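Local coordinates for alpha-glucosidase (Bacteroides thetaiotaomicron, PDB 5XFM), which hydrolyses beta-L-arabinopyranosides and alpha-galactosides as a bifunctional, calcium-binding enzyme of glycoside hydrolase family 97, at residues K401-G406 with I431-T436; W361-G366 with G374-M379; G165-K170 with N369-G374; E240-N245 with K409-R414. The protein carries 1 engineered substitution. One frame throughout, in Å; residues are numbered along the deposited sequence.

Contact 1. Residues K401-G406 with I431-T436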
loop_
_atom_site.group_PDB
_atom_site.type_symbol
_atom_site.label_atom_id
_atom_site.label_comp_id
_atom_site.label_asym_id
_atom_site.label_seq_id
_atom_site.Cartn_x
_atom_site.Cartn_y
_atom_site.Cartn_z
ATOM N N LYS A 401 -4.309 13.307 -10.112
ATOM C CA LYS A 401 -4.797 12.647 -8.912
ATOM C C LYS A 401 -6.267 12.290 -9.106
ATOM O O LYS A 401 -7.114 13.184 -9.200
ATOM C CB LYS A 401 -4.603 13.546 -7.688
ATOM C CG LYS A 401 -5.208 13.006 -6.400
ATOM C CD LYS A 401 -5.036 13.988 -5.262
ATOM C CE LYS A 401 -5.752 13.516 -4.015
ATOM N NZ LYS A 401 -5.623 14.467 -2.882
ATOM N N VAL A 402 -6.561 10.990 -9.174
ATOM C CA VAL A 402 -7.910 10.513 -9.497
ATOM C C VAL A 402 -8.605 9.875 -8.294
ATOM O O VAL A 402 -8.075 8.944 -7.678
ATOM C CB VAL A 402 -7.882 9.490 -10.644
ATOM C CG1 VAL A 402 -9.291 9.147 -11.072
ATOM C CG2 VAL A 402 -7.073 10.029 -11.831
ATOM N N ASP A 403 -9.811 10.355 -7.987
ATOM C CA ASP A 403 -10.442 10.077 -6.701
ATOM C C ASP A 403 -11.795 9.366 -6.813
ATOM O O ASP A 403 -12.372 9.278 -7.896
ATOM C CB ASP A 403 -10.619 11.385 -5.927
ATOM C CG ASP A 403 -10.449 11.206 -4.431
ATOM O OD1 ASP A 403 -10.764 10.105 -3.926
ATOM O OD2 ASP A 403 -9.997 12.167 -3.765
ATOM N N PHE A 404 -12.266 8.836 -5.686
ATOM C CA PHE A 404 -13.644 8.339 -5.517
ATOM C C PHE A 404 -14.070 7.199 -6.449
ATOM O O PHE A 404 -15.090 7.299 -7.124
ATOM C CB PHE A 404 -14.646 9.493 -5.675
ATOM C CG PHE A 404 -14.476 10.598 -4.672
ATOM C CD1 PHE A 404 -14.415 10.320 -3.315
ATOM C CD2 PHE A 404 -14.383 11.915 -5.087
ATOM C CE1 PHE A 404 -14.264 11.337 -2.392
ATOM C CE2 PHE A 404 -14.221 12.934 -4.170
ATOM C CZ PHE A 404 -14.165 12.644 -2.821
ATOM N N PHE A 405 -13.327 6.100 -6.456
ATOM C CA PHE A 405 -13.693 4.957 -7.297
ATOM C C PHE A 405 -14.844 4.133 -6.709
ATOM O O PHE A 405 -15.233 4.318 -5.554
ATOM C CB PHE A 405 -12.484 4.062 -7.534
ATOM C CG PHE A 405 -11.484 4.636 -8.500
ATOM C CD1 PHE A 405 -10.512 5.532 -8.063
ATOM C CD2 PHE A 405 -11.519 4.297 -9.845
ATOM C CE1 PHE A 405 -9.577 6.063 -8.949
ATOM C CE2 PHE A 405 -10.587 4.827 -10.736
ATOM C CZ PHE A 405 -9.613 5.709 -10.289
ATOM N N GLY A 406 -15.372 3.218 -7.520
ATOM C CA GLY A 406 -16.591 2.481 -7.211
ATOM C C GLY A 406 -16.489 1.134 -6.508
ATOM O O GLY A 406 -17.471 0.395 -6.424
ATOM N N ILE A 431 -1.802 9.298 -9.527
ATOM C CA ILE A 431 -2.083 8.984 -8.128
ATOM C C ILE A 431 -3.544 8.581 -7.990
ATOM O O ILE A 431 -4.412 9.227 -8.576
ATOM C CB ILE A 431 -1.817 10.183 -7.192
ATOM C CG1 ILE A 431 -0.348 10.594 -7.215
ATOM C CG2 ILE A 431 -2.243 9.860 -5.767
ATOM C CD1 ILE A 431 -0.074 11.856 -6.431
ATOM N N PHE A 432 -3.827 7.517 -7.239
ATOM C CA PHE A 432 -5.216 7.180 -6.935
ATOM C C PHE A 432 -5.591 7.555 -5.507
ATOM O O PHE A 432 -4.802 7.388 -4.580
ATOM C CB PHE A 432 -5.494 5.697 -7.144
ATOM C CG PHE A 432 -5.438 5.272 -8.572
ATOM C CD1 PHE A 432 -6.127 5.977 -9.544
ATOM C CD2 PHE A 432 -4.707 4.160 -8.947
ATOM C CE1 PHE A 432 -6.078 5.585 -10.860
ATOM C CE2 PHE A 432 -4.657 3.765 -10.266
ATOM C CZ PHE A 432 -5.342 4.476 -11.221
ATOM N N HIS A 433 -6.811 8.060 -5.350
ATOM C CA HIS A 433 -7.388 8.332 -4.038
ATOM C C HIS A 433 -8.808 7.777 -3.983
ATOM O O HIS A 433 -9.402 7.478 -5.022
ATOM C CB HIS A 433 -7.389 9.831 -3.738
ATOM C CG HIS A 433 -6.171 10.302 -3.010
ATOM N ND1 HIS A 433 -6.232 10.898 -1.768
ATOM C CD2 HIS A 433 -4.861 10.269 -3.345
ATOM C CE1 HIS A 433 -5.012 11.202 -1.367
ATOM N NE2 HIS A 433 -4.161 10.831 -2.308
ATOM N N GLY A 434 -9.343 7.639 -2.772
ATOM C CA GLY A 434 -10.686 7.118 -2.570
ATOM C C GLY A 434 -10.786 5.777 -3.245
ATOM O O GLY A 434 -11.747 5.497 -3.962
ATOM N N CYS A 435 -9.787 4.943 -2.982
ATOM C CA CYS A 435 -9.457 3.839 -3.876
ATOM C C CYS A 435 -9.144 2.550 -3.144
ATOM O O CYS A 435 -9.106 2.499 -1.908
ATOM C CB CYS A 435 -8.253 4.220 -4.745
ATOM S SG CYS A 435 -6.745 4.579 -3.780
ATOM N N THR A 436 -8.910 1.506 -3.926
ATOM C CA THR A 436 -8.565 0.218 -3.369
ATOM C C THR A 436 -7.063 0.094 -3.178
ATOM O O THR A 436 -6.289 0.914 -3.688
ATOM C CB THR A 436 -9.057 -0.912 -4.263
ATOM O OG1 THR A 436 -8.918 -2.169 -3.586
ATOM C CG2 THR A 436 -8.294 -0.933 -5.592
HETATM O O HOH W 1 -8.929 11.836 -0.849
#
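Lys401 and Val402 pair in parallel with Ile431 and Phe432 in the TIM-type barrel of the catalytic domain. The two strands belong to one beta-alpha-beta unit, and helix 410-425 makes the crossover. Val402 bonds through both backbone groups. Its N donates to Ile431 O at 2.8 Å, and its O accepts from His433 N, also at 2.8 Å. Past the strand ends the loops stay joined, since Phe405 N donates to Gly434 O at 3.0 Å. Gly434 has positive phi, and a CB there would run into Asp403 OD1 and Phe404 N.

Lys401 has CG anti to the backbone N (chi1 174°), and its chain runs on extended. CE settles over the centre of the His433 ring, 3.3 Å from the centroid, as a CH-pi contact. NZ has a long, weak ion pair with Asp332. Water 1 lies at the ring edge and joins His433 ND1 (3.0 Å) to Asp403 OD2 (3.1 Å).

Val402, Phe405 and Phe432 form an apolar group. Phe405 CE1 is 3.5 Å from Phe432 CD1, and the ring planes stand at 89°. Tyr416 of helix 410-425 stacks on Phe405 and meets Phe432 edge-to-face.

The His433 side chain is about 4 Å from the calcium ion. Gly434 N donates to Glu452, a calcium ligand, which is consistent with a second-shell place for this turn beside the metal site.

Contact 2. Residues W361-G366 with G374-M379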
loop_
_atom_site.group_PDB
_atom_site.type_symbol
_atom_site.label_atom_id
_atom_site.label_comp_id
_atom_site.label_asym_id
_atom_site.label_seq_id
_atom_site.Cartn_x
_atom_site.Cartn_y
_atom_site.Cartn_z
ATOM N N TRP A 361 -6.204 17.379 -9.956
ATOM C CA TRP A 361 -7.222 16.509 -9.365
ATOM C C TRP A 361 -8.366 16.225 -10.331
ATOM O O TRP A 361 -8.895 17.136 -10.976
ATOM C CB TRP A 361 -7.788 17.147 -8.086
ATOM C CG TRP A 361 -8.680 16.247 -7.255
ATOM C CD1 TRP A 361 -8.307 15.505 -6.165
ATOM C CD2 TRP A 361 -10.092 16.026 -7.420
ATOM N NE1 TRP A 361 -9.392 14.827 -5.654
ATOM C CE2 TRP A 361 -10.497 15.129 -6.405
ATOM C CE3 TRP A 361 -11.047 16.489 -8.327
ATOM C CZ2 TRP A 361 -11.815 14.694 -6.276
ATOM C CZ3 TRP A 361 -12.351 16.051 -8.200
ATOM C CH2 TRP A 361 -12.723 15.163 -7.184
ATOM N N TYR A 362 -8.729 14.953 -10.443
ATOM C CA TYR A 362 -9.927 14.548 -11.173
ATOM C C TYR A 362 -10.739 13.562 -10.356
ATOM O O TYR A 362 -10.173 12.770 -9.605
ATOM C CB TYR A 362 -9.558 13.921 -12.525
ATOM C CG TYR A 362 -9.178 14.914 -13.598
ATOM C CD1 TYR A 362 -7.911 15.481 -13.631
ATOM C CD2 TYR A 362 -10.088 15.281 -14.587
ATOM C CE1 TYR A 362 -7.562 16.394 -14.614
ATOM C CE2 TYR A 362 -9.749 16.193 -15.572
ATOM C CZ TYR A 362 -8.485 16.746 -15.577
ATOM O OH TYR A 362 -8.142 17.651 -16.552
ATOM N N SER A 363 -12.061 13.587 -10.505
ATOM C CA SER A 363 -12.865 12.484 -9.996
ATOM C C SER A 363 -12.907 11.396 -11.058
ATOM O O SER A 363 -13.077 11.682 -12.247
ATOM C CB SER A 363 -14.284 12.922 -9.627
ATOM O OG SER A 363 -14.989 11.857 -8.990
ATOM N N SER A 364 -12.730 10.151 -10.634
ATOM C CA SER A 364 -12.938 9.024 -11.531
ATOM C C SER A 364 -14.415 8.929 -11.843
ATOM O O SER A 364 -14.820 8.337 -12.841
ATOM C CB SER A 364 -12.465 7.722 -10.895
ATOM O OG SER A 364 -13.400 7.291 -9.926
ATOM N N SER A 365 -15.210 9.534 -10.969
ATOM C CA SER A 365 -16.639 9.268 -10.898
ATOM C C SER A 365 -17.452 9.885 -12.021
ATOM O O SER A 365 -17.358 11.078 -12.331
ATOM C CB SER A 365 -17.191 9.716 -9.542
ATOM O OG SER A 365 -17.151 11.123 -9.403
ATOM N N GLY A 366 -18.224 9.006 -12.645
ATOM C CA GLY A 366 -19.269 9.368 -13.560
ATOM C C GLY A 366 -20.615 8.906 -13.041
ATOM O O GLY A 366 -21.514 9.723 -12.863
ATOM N N GLY A 374 -15.403 18.768 -8.744
ATOM C CA GLY A 374 -14.981 18.566 -10.113
ATOM C C GLY A 374 -13.494 18.723 -10.308
ATOM O O GLY A 374 -12.782 19.098 -9.382
ATOM N N PRO A 375 -13.022 18.438 -11.529
ATOM C CA PRO A 375 -13.921 18.037 -12.619
ATOM C C PRO A 375 -14.419 16.587 -12.515
ATOM O O PRO A 375 -13.636 15.683 -12.218
ATOM C CB PRO A 375 -13.053 18.218 -13.867
ATOM C CG PRO A 375 -11.652 18.106 -13.380
ATOM C CD PRO A 375 -11.625 18.584 -11.964
ATOM N N VAL A 376 -15.717 16.395 -12.755
ATOM C CA VAL A 376 -16.327 15.068 -12.816
ATOM C C VAL A 376 -16.565 14.696 -14.280
ATOM O O VAL A 376 -16.609 15.578 -15.140
ATOM C CB VAL A 376 -17.675 14.990 -12.042
ATOM C CG1 VAL A 376 -17.448 15.010 -10.528
ATOM C CG2 VAL A 376 -18.623 16.109 -12.475
ATOM N N ASN A 377 -16.683 13.394 -14.553
ATOM C CA ASN A 377 -17.035 12.888 -15.885
ATOM C C ASN A 377 -15.976 13.132 -16.946
ATOM O O ASN A 377 -16.281 13.169 -18.141
ATOM C CB ASN A 377 -18.361 13.501 -16.346
ATOM C CG ASN A 377 -19.486 13.213 -15.393
ATOM O OD1 ASN A 377 -19.532 12.140 -14.796
ATOM N ND2 ASN A 377 -20.360 14.191 -15.182
ATOM N N ARG A 378 -14.730 13.272 -16.514
ATOM C CA ARG A 378 -13.637 13.421 -17.453
ATOM C C ARG A 378 -12.723 12.183 -17.512
ATOM O O ARG A 378 -11.777 12.165 -18.292
ATOM C CB ARG A 378 -12.814 14.667 -17.100
ATOM C CG ARG A 378 -13.564 15.996 -17.256
ATOM C CD ARG A 378 -14.133 16.173 -18.661
ATOM N NE ARG A 378 -14.985 17.355 -18.786
ATOM C CZ ARG A 378 -14.582 18.550 -19.220
ATOM N NH1 ARG A 378 -13.321 18.753 -19.585
ATOM N NH2 ARG A 378 -15.449 19.550 -19.295
ATOM N N MET A 379 -13.012 11.142 -16.733
ATOM C CA MET A 379 -12.088 9.997 -16.644
ATOM C C MET A 379 -12.763 8.628 -16.842
ATOM O O MET A 379 -12.085 7.618 -16.989
ATOM C CB MET A 379 -11.353 9.994 -15.293
ATOM C CG MET A 379 -10.329 11.116 -15.097
ATOM S SD MET A 379 -8.824 10.930 -16.061
ATOM C CE MET A 379 -8.640 12.584 -16.730
HETATM O O HOH W 2 -15.109 10.550 -14.566
HETATM O O HOH W 3 -13.044 13.596 -14.117
#
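Met379 and Tyr362 form a Met-aromatic contact between barrel strand 357-363 and the loop that leads to helix 382-395. Met379 CB starts 3.9 Å from Ser363 O. CG is anti to the carbonyl carbon (chi1 -70°) and lies 3.9 Å from Tyr362 CB. The chain then bends at chi2 and chi3. SD sits obliquely to the Tyr362 ring, while the terminal CE lies over one face, 3.9 Å from the ring centroid.

Pro375 covers the opposite face of the same ring. Its CG is 3.8 Å from the Tyr362 centroid, another CH-pi contact. Arg378 CB closes on the ring edge, 3.7 Å from Tyr362 CE2. The ring is thus held on both faces and at one edge. The Arg378 guanidinium leads away to a salt bridge with Glu388 of helix 382-395.

The peptide bond before Pro375 is cis. The Trp361 ring lies against Gly374 O, just before the cis bond. Two backbone bonds tie the loop to the strand end: Ser363 N donates to Pro375 O at 3.1 Å, and Asn377 N donates to Ser365 O at 3.3 Å. Ser364 OG instead bonds Asp403 O on the next strand.

Water 3 bridges the two backbones and lies in plane with the Tyr362 ring at its edge. It donates to Pro375 O and to Ser363 O, the latter at 2.7 Å, and accepts from Arg378 N.

Contact 3. Residues G165-K170 with N369-G374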
loop_
_atom_site.group_PDB
_atom_site.type_symbol
_atom_site.label_atom_id
_atom_site.label_comp_id
_atom_site.label_asym_id
_atom_site.label_seq_id
_atom_site.Cartn_x
_atom_site.Cartn_y
_atom_site.Cartn_z
ATOM N N GLY A 165 -20.670 6.711 3.903
ATOM C CA GLY A 165 -19.622 7.716 3.928
ATOM C C GLY A 165 -19.921 8.895 3.012
ATOM O O GLY A 165 -21.038 9.044 2.515
ATOM N N TRP A 166 -18.907 9.722 2.776
ATOM C CA TRP A 166 -19.056 10.953 2.009
ATOM C C TRP A 166 -19.567 10.705 0.587
ATOM O O TRP A 166 -18.919 10.028 -0.212
ATOM C CB TRP A 166 -17.723 11.708 1.962
ATOM C CG TRP A 166 -17.755 12.958 1.138
ATOM C CD1 TRP A 166 -17.121 13.178 -0.053
ATOM C CD2 TRP A 166 -18.452 14.175 1.454
ATOM N NE1 TRP A 166 -17.384 14.457 -0.498
ATOM C CE2 TRP A 166 -18.199 15.086 0.407
ATOM C CE3 TRP A 166 -19.267 14.578 2.518
ATOM C CZ2 TRP A 166 -18.732 16.380 0.394
ATOM C CZ3 TRP A 166 -19.797 15.866 2.502
ATOM C CH2 TRP A 166 -19.525 16.747 1.447
ATOM N N LYS A 167 -20.750 11.240 0.306
ATOM C CA LYS A 167 -21.401 11.124 -0.994
ATOM C C LYS A 167 -21.504 9.675 -1.500
ATOM O O LYS A 167 -21.402 9.424 -2.707
ATOM C CB LYS A 167 -20.659 11.986 -2.019
ATOM C CG LYS A 167 -20.543 13.451 -1.628
ATOM C CD LYS A 167 -21.901 14.127 -1.596
ATOM C CE LYS A 167 -21.786 15.595 -1.214
ATOM N NZ LYS A 167 -23.126 16.201 -0.971
ATOM N N ARG A 168 -21.743 8.743 -0.576
ATOM C CA ARG A 168 -21.907 7.325 -0.911
ATOM C C ARG A 168 -20.686 6.742 -1.624
ATOM O O ARG A 168 -20.821 5.850 -2.458
ATOM C CB ARG A 168 -23.162 7.141 -1.781
ATOM C CG ARG A 168 -24.475 7.600 -1.131
ATOM C CD ARG A 168 -25.661 7.519 -2.102
ATOM N NE ARG A 168 -25.839 6.223 -2.757
ATOM C CZ ARG A 168 -26.563 5.222 -2.267
ATOM N NH1 ARG A 168 -27.189 5.352 -1.106
ATOM N NH2 ARG A 168 -26.668 4.087 -2.944
ATOM N N THR A 169 -19.496 7.236 -1.284
ATOM C CA THR A 169 -18.264 6.810 -1.951
ATOM C C THR A 169 -17.549 5.588 -1.357
ATOM O O THR A 169 -16.543 5.143 -1.909
ATOM C CB THR A 169 -17.239 7.953 -1.999
ATOM O OG1 THR A 169 -17.089 8.504 -0.687
ATOM C CG2 THR A 169 -17.702 9.039 -2.942
ATOM N N LYS A 170 -18.042 5.057 -0.241
ATOM C CA LYS A 170 -17.439 3.862 0.336
ATOM C C LYS A 170 -17.913 2.602 -0.399
ATOM O O LYS A 170 -19.016 2.587 -0.953
ATOM C CB LYS A 170 -17.731 3.783 1.846
ATOM C CG LYS A 170 -16.655 4.509 2.658
ATOM C CD LYS A 170 -16.939 4.583 4.144
ATOM C CE LYS A 170 -15.844 5.404 4.829
ATOM N NZ LYS A 170 -15.687 5.131 6.287
ATOM N N ASN A 369 -21.820 7.284 -7.804
ATOM C CA ASN A 369 -21.942 7.989 -6.533
ATOM C C ASN A 369 -22.537 9.391 -6.670
ATOM O O ASN A 369 -22.980 9.783 -7.751
ATOM C CB ASN A 369 -20.573 8.066 -5.840
ATOM C CG ASN A 369 -19.530 8.826 -6.661
ATOM O OD1 ASN A 369 -19.825 9.844 -7.298
ATOM N ND2 ASN A 369 -18.299 8.343 -6.623
ATOM N N ASP A 370 -22.478 10.161 -5.584
ATOM C CA ASP A 370 -23.060 11.509 -5.545
ATOM C C ASP A 370 -22.024 12.626 -5.450
ATOM O O ASP A 370 -22.305 13.689 -4.909
ATOM C CB ASP A 370 -24.032 11.648 -4.372
ATOM C CG ASP A 370 -25.275 10.800 -4.534
ATOM O OD1 ASP A 370 -25.758 10.644 -5.678
ATOM O OD2 ASP A 370 -25.776 10.302 -3.508
ATOM N N ILE A 371 -20.827 12.377 -5.961
ATOM C CA ILE A 371 -19.769 13.379 -5.951
ATOM C C ILE A 371 -20.085 14.552 -6.893
ATOM O O ILE A 371 -20.447 14.345 -8.055
ATOM C CB ILE A 371 -18.420 12.738 -6.337
ATOM C CG1 ILE A 371 -17.944 11.830 -5.200
ATOM C CG2 ILE A 371 -17.379 13.798 -6.654
ATOM C CD1 ILE A 371 -17.675 12.572 -3.897
ATOM N N GLU A 372 -19.960 15.777 -6.383
ATOM C CA GLU A 372 -20.128 16.980 -7.200
ATOM C C GLU A 372 -18.804 17.657 -7.474
ATOM O O GLU A 372 -18.616 18.288 -8.511
ATOM C CB GLU A 372 -21.094 17.971 -6.565
ATOM C CG GLU A 372 -22.552 17.590 -6.827
ATOM C CD GLU A 372 -23.564 18.519 -6.179
ATOM O OE1 GLU A 372 -24.424 19.057 -6.909
ATOM O OE2 GLU A 372 -23.518 18.689 -4.942
ATOM N N GLN A 373 -17.891 17.554 -6.517
ATOM C CA GLN A 373 -16.556 18.131 -6.687
ATOM C C GLN A 373 -15.833 17.743 -8.014
ATOM O O GLN A 373 -15.673 16.575 -8.374
ATOM C CB GLN A 373 -15.712 17.823 -5.445
ATOM C CG GLN A 373 -16.309 16.923 -4.383
ATOM C CD GLN A 373 -15.208 16.541 -3.421
ATOM O OE1 GLN A 373 -14.362 17.366 -3.011
ATOM N NE2 GLN A 373 -15.295 15.327 -2.941
ATOM N N GLY A 374 -15.403 18.768 -8.744
ATOM C CA GLY A 374 -14.981 18.566 -10.113
ATOM C C GLY A 374 -13.494 18.723 -10.308
ATOM O O GLY A 374 -12.782 19.098 -9.382
HETATM O O HOH W 4 -17.233 5.967 -4.986
#
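Lys167 O accepts from Asp370 N at 3.2 Å, a backbone bond between the two loops. It joins a loop of the N-terminal domain to a loop of the catalytic barrel. Asn369 shapes the barrel side as an Asx turn, with OD1 accepting from Ile371 N at 3.0 Å. Water 4 accepts from Asn369 ND2 and may also reach Thr169 O.

Ile371 is the apolar centre. Its CD1 lies 3.6 Å from Lys167 CB, and its CG1 lies 3.6 Å from Thr169 CG2. Lys167 bends at chi2 (-66°), and CD passes 3.4 Å from Asp370 O. Its CG lies over one face of the Trp166 ring, toward the rim. An alanine here would probably uncover that indole face and the Asp370 carbonyl, and the Trp166 ring would be freer to shift.

Arg168 CD approaches Asp370 OD2, but NE stays 4.1 Å from that oxygen, beyond a salt bridge. The guanidinium bonds Asn243 through NH2 instead. The two charges are likely to attract only weakly, at a distance, and the join draws mainly on the backbone bond and the packing round Ile371.

Contact 4. Residues E240-N245 with K409-R414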
loop_
_atom_site.group_PDB
_atom_site.type_symbol
_atom_site.label_atom_id
_atom_site.label_comp_id
_atom_site.label_asym_id
_atom_site.label_seq_id
_atom_site.Cartn_x
_atom_site.Cartn_y
_atom_site.Cartn_z
ATOM N N GLU A 240 -23.478 -4.747 -3.639
ATOM C CA GLU A 240 -23.918 -3.369 -3.485
ATOM C C GLU A 240 -22.846 -2.349 -3.864
ATOM O O GLU A 240 -23.135 -1.159 -3.929
ATOM C CB GLU A 240 -24.380 -3.107 -2.046
ATOM C CG GLU A 240 -25.635 -3.863 -1.630
ATOM C CD GLU A 240 -25.340 -5.291 -1.203
ATOM O OE1 GLU A 240 -24.149 -5.672 -1.171
ATOM O OE2 GLU A 240 -26.301 -6.032 -0.903
ATOM N N GLU A 241 -21.617 -2.801 -4.110
ATOM C CA GLU A 241 -20.546 -1.880 -4.496
ATOM C C GLU A 241 -20.811 -1.302 -5.895
ATOM O O GLU A 241 -21.648 -1.824 -6.637
ATOM C CB GLU A 241 -19.183 -2.573 -4.462
ATOM C CG GLU A 241 -18.677 -2.898 -3.062
ATOM C CD GLU A 241 -17.303 -3.562 -3.066
ATOM O OE1 GLU A 241 -16.330 -2.930 -3.539
ATOM O OE2 GLU A 241 -17.203 -4.722 -2.606
ATOM N N ASN A 242 -20.127 -0.206 -6.230
ATOM C CA ASN A 242 -20.311 0.465 -7.521
ATOM C C ASN A 242 -21.774 0.860 -7.723
ATOM O O ASN A 242 -22.283 0.851 -8.849
ATOM C CB ASN A 242 -19.837 -0.438 -8.666
ATOM C CG ASN A 242 -19.501 0.334 -9.925
ATOM O OD1 ASN A 242 -19.058 1.480 -9.865
ATOM N ND2 ASN A 242 -19.716 -0.294 -11.079
ATOM N N ASN A 243 -22.445 1.160 -6.610
ATOM C CA ASN A 243 -23.877 1.465 -6.589
ATOM C C ASN A 243 -24.744 0.343 -7.173
ATOM O O ASN A 243 -25.846 0.589 -7.649
ATOM C CB ASN A 243 -24.153 2.767 -7.330
ATOM C CG ASN A 243 -25.400 3.462 -6.833
ATOM O OD1 ASN A 243 -25.789 3.317 -5.671
ATOM N ND2 ASN A 243 -26.028 4.231 -7.706
ATOM N N GLY A 244 -24.241 -0.890 -7.140
ATOM C CA GLY A 244 -24.982 -2.021 -7.671
ATOM C C GLY A 244 -24.759 -2.272 -9.154
ATOM O O GLY A 244 -25.435 -3.111 -9.748
ATOM N N ASN A 245 -23.828 -1.539 -9.761
ATOM C CA ASN A 245 -23.499 -1.752 -11.175
ATOM C C ASN A 245 -22.372 -2.762 -11.356
ATOM O O ASN A 245 -21.395 -2.749 -10.610
ATOM C CB ASN A 245 -23.107 -0.434 -11.843
ATOM C CG ASN A 245 -24.108 0.670 -11.574
ATOM O OD1 ASN A 245 -25.243 0.627 -12.049
ATOM N ND2 ASN A 245 -23.696 1.659 -10.797
ATOM N N LYS A 409 -15.056 -4.338 -7.713
ATOM C CA LYS A 409 -15.541 -5.121 -8.839
ATOM C C LYS A 409 -14.610 -5.014 -10.045
ATOM O O LYS A 409 -13.949 -3.989 -10.242
ATOM C CB LYS A 409 -16.951 -4.690 -9.216
ATOM C CG LYS A 409 -18.007 -5.133 -8.226
ATOM C CD LYS A 409 -19.380 -4.617 -8.618
ATOM C CE LYS A 409 -20.475 -5.252 -7.771
ATOM N NZ LYS A 409 -21.775 -4.559 -7.979
ATOM N N GLN A 410 -14.594 -6.072 -10.854
ATOM C CA GLN A 410 -13.729 -6.169 -12.022
ATOM C C GLN A 410 -13.930 -4.981 -12.982
ATOM O O GLN A 410 -12.992 -4.540 -13.626
ATOM C CB GLN A 410 -13.968 -7.517 -12.731
ATOM C CG GLN A 410 -13.244 -7.670 -14.070
ATOM C CD GLN A 410 -13.241 -9.093 -14.601
ATOM O OE1 GLN A 410 -14.189 -9.851 -14.402
ATOM N NE2 GLN A 410 -12.187 -9.446 -15.327
ATOM N N GLU A 411 -15.158 -4.483 -13.069
ATOM C CA GLU A 411 -15.511 -3.267 -13.815
ATOM C C GLU A 411 -14.668 -2.046 -13.376
ATOM O O GLU A 411 -14.224 -1.209 -14.192
ATOM C CB GLU A 411 -17.012 -3.006 -13.630
ATOM C CG GLU A 411 -17.563 -1.751 -14.255
ATOM C CD GLU A 411 -19.079 -1.808 -14.391
ATOM O OE1 GLU A 411 -19.596 -2.871 -14.804
ATOM O OE2 GLU A 411 -19.750 -0.799 -14.079
ATOM N N THR A 412 -14.441 -1.963 -12.072
ATOM C CA THR A 412 -13.660 -0.885 -11.508
ATOM C C THR A 412 -12.188 -1.117 -11.799
ATOM O O THR A 412 -11.453 -0.170 -12.095
ATOM C CB THR A 412 -13.894 -0.747 -9.988
ATOM O OG1 THR A 412 -15.295 -0.839 -9.717
ATOM C CG2 THR A 412 -13.372 0.596 -9.480
ATOM N N MET A 413 -11.754 -2.374 -11.710
ATOM C CA MET A 413 -10.387 -2.738 -12.094
ATOM C C MET A 413 -10.117 -2.310 -13.537
ATOM O O MET A 413 -9.053 -1.745 -13.857
ATOM C CB MET A 413 -10.152 -4.246 -11.942
ATOM C CG MET A 413 -10.350 -4.781 -10.527
ATOM S SD MET A 413 -9.294 -3.948 -9.327
ATOM C CE MET A 413 -10.530 -2.978 -8.465
ATOM N N ARG A 414 -11.094 -2.583 -14.400
ATOM C CA ARG A 414 -11.034 -2.184 -15.800
ATOM C C ARG A 414 -10.815 -0.687 -15.881
ATOM O O ARG A 414 -9.960 -0.216 -16.647
ATOM C CB ARG A 414 -12.312 -2.581 -16.545
ATOM C CG ARG A 414 -12.395 -4.056 -16.890
ATOM C CD ARG A 414 -13.736 -4.411 -17.526
ATOM N NE ARG A 414 -13.868 -5.854 -17.736
ATOM C CZ ARG A 414 -14.897 -6.585 -17.317
ATOM N NH1 ARG A 414 -15.898 -6.013 -16.665
ATOM N NH2 ARG A 414 -14.931 -7.889 -17.555
#
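Lys409 reaches across to the 240-245 loop as an extended arm. CG is anti to the carbonyl carbon (chi1 -73°), and the rest of the chain is straight. NZ donates to Glu241 O at 3.0 Å and to Asn245 O at 3.2 Å. It approaches each carbonyl from above its plane. The loop is coiled so that both oxygens meet the one ammonium group. NZ also donates to Ala239 O and Gly246 O, which makes four carbonyl acceptors for one ammonium group.

Each of the two loop oxygens has a second donor on the opposite face of its plane. For Glu241 O this is Gly244 N, at 2.8 Å. For Asn245 O it is Asn242 ND2, at 3.0 Å and near the plane of its own amide. An alanine in place of Lys409 would probably leave these carbonyls without their shared charge and the loop less firmly held to the helix start.

Asn242 and Glu411 cross at about a right angle, their amide and carboxylate planes 85° apart. Asn242 ND2 gives a weak bond to Glu411 OE2 at 3.0 Å, with a bent angle of 125°. The same oxygen accepts from Tyr367 OH. Glu241 turns its carboxylate to the backbone N atoms of Met238 and Asp408.

Lys409 holds the N-cap position of helix 410-425, which follows strand 399-403 of the barrel. The 240-245 loop runs between strands 231-235 and 251-253 of the N-terminal domain. Gln410 adds bonds to Ser216 O and Ala251 N, so the first residues of this helix meet that domain at several points.

Contacts 1 and 2 are neighbours in the barrel sheet, their centres 10 Å apart. Lys401 O and Tyr362 N are 2.7 Å apart, a probable hydrogen bond between adjacent strands. Contact 1 lies closest to the calcium; the side chains of Trp361 and Thr169, in contacts 2 and 3, are each about 8 Å from it. Contacts 3 and 4 both join the N-terminal domain to the barrel. Arg168 NH2 and Asn243 OD1, 3.0 Å apart, link them directly. Phe404 of contact 1 packs on Thr169, Ile371 and Gln373 of contact 3. Contact 4 includes the start of helix 410-425, which connects the two strands of contact 1. Contacts 2 and 4 do not touch.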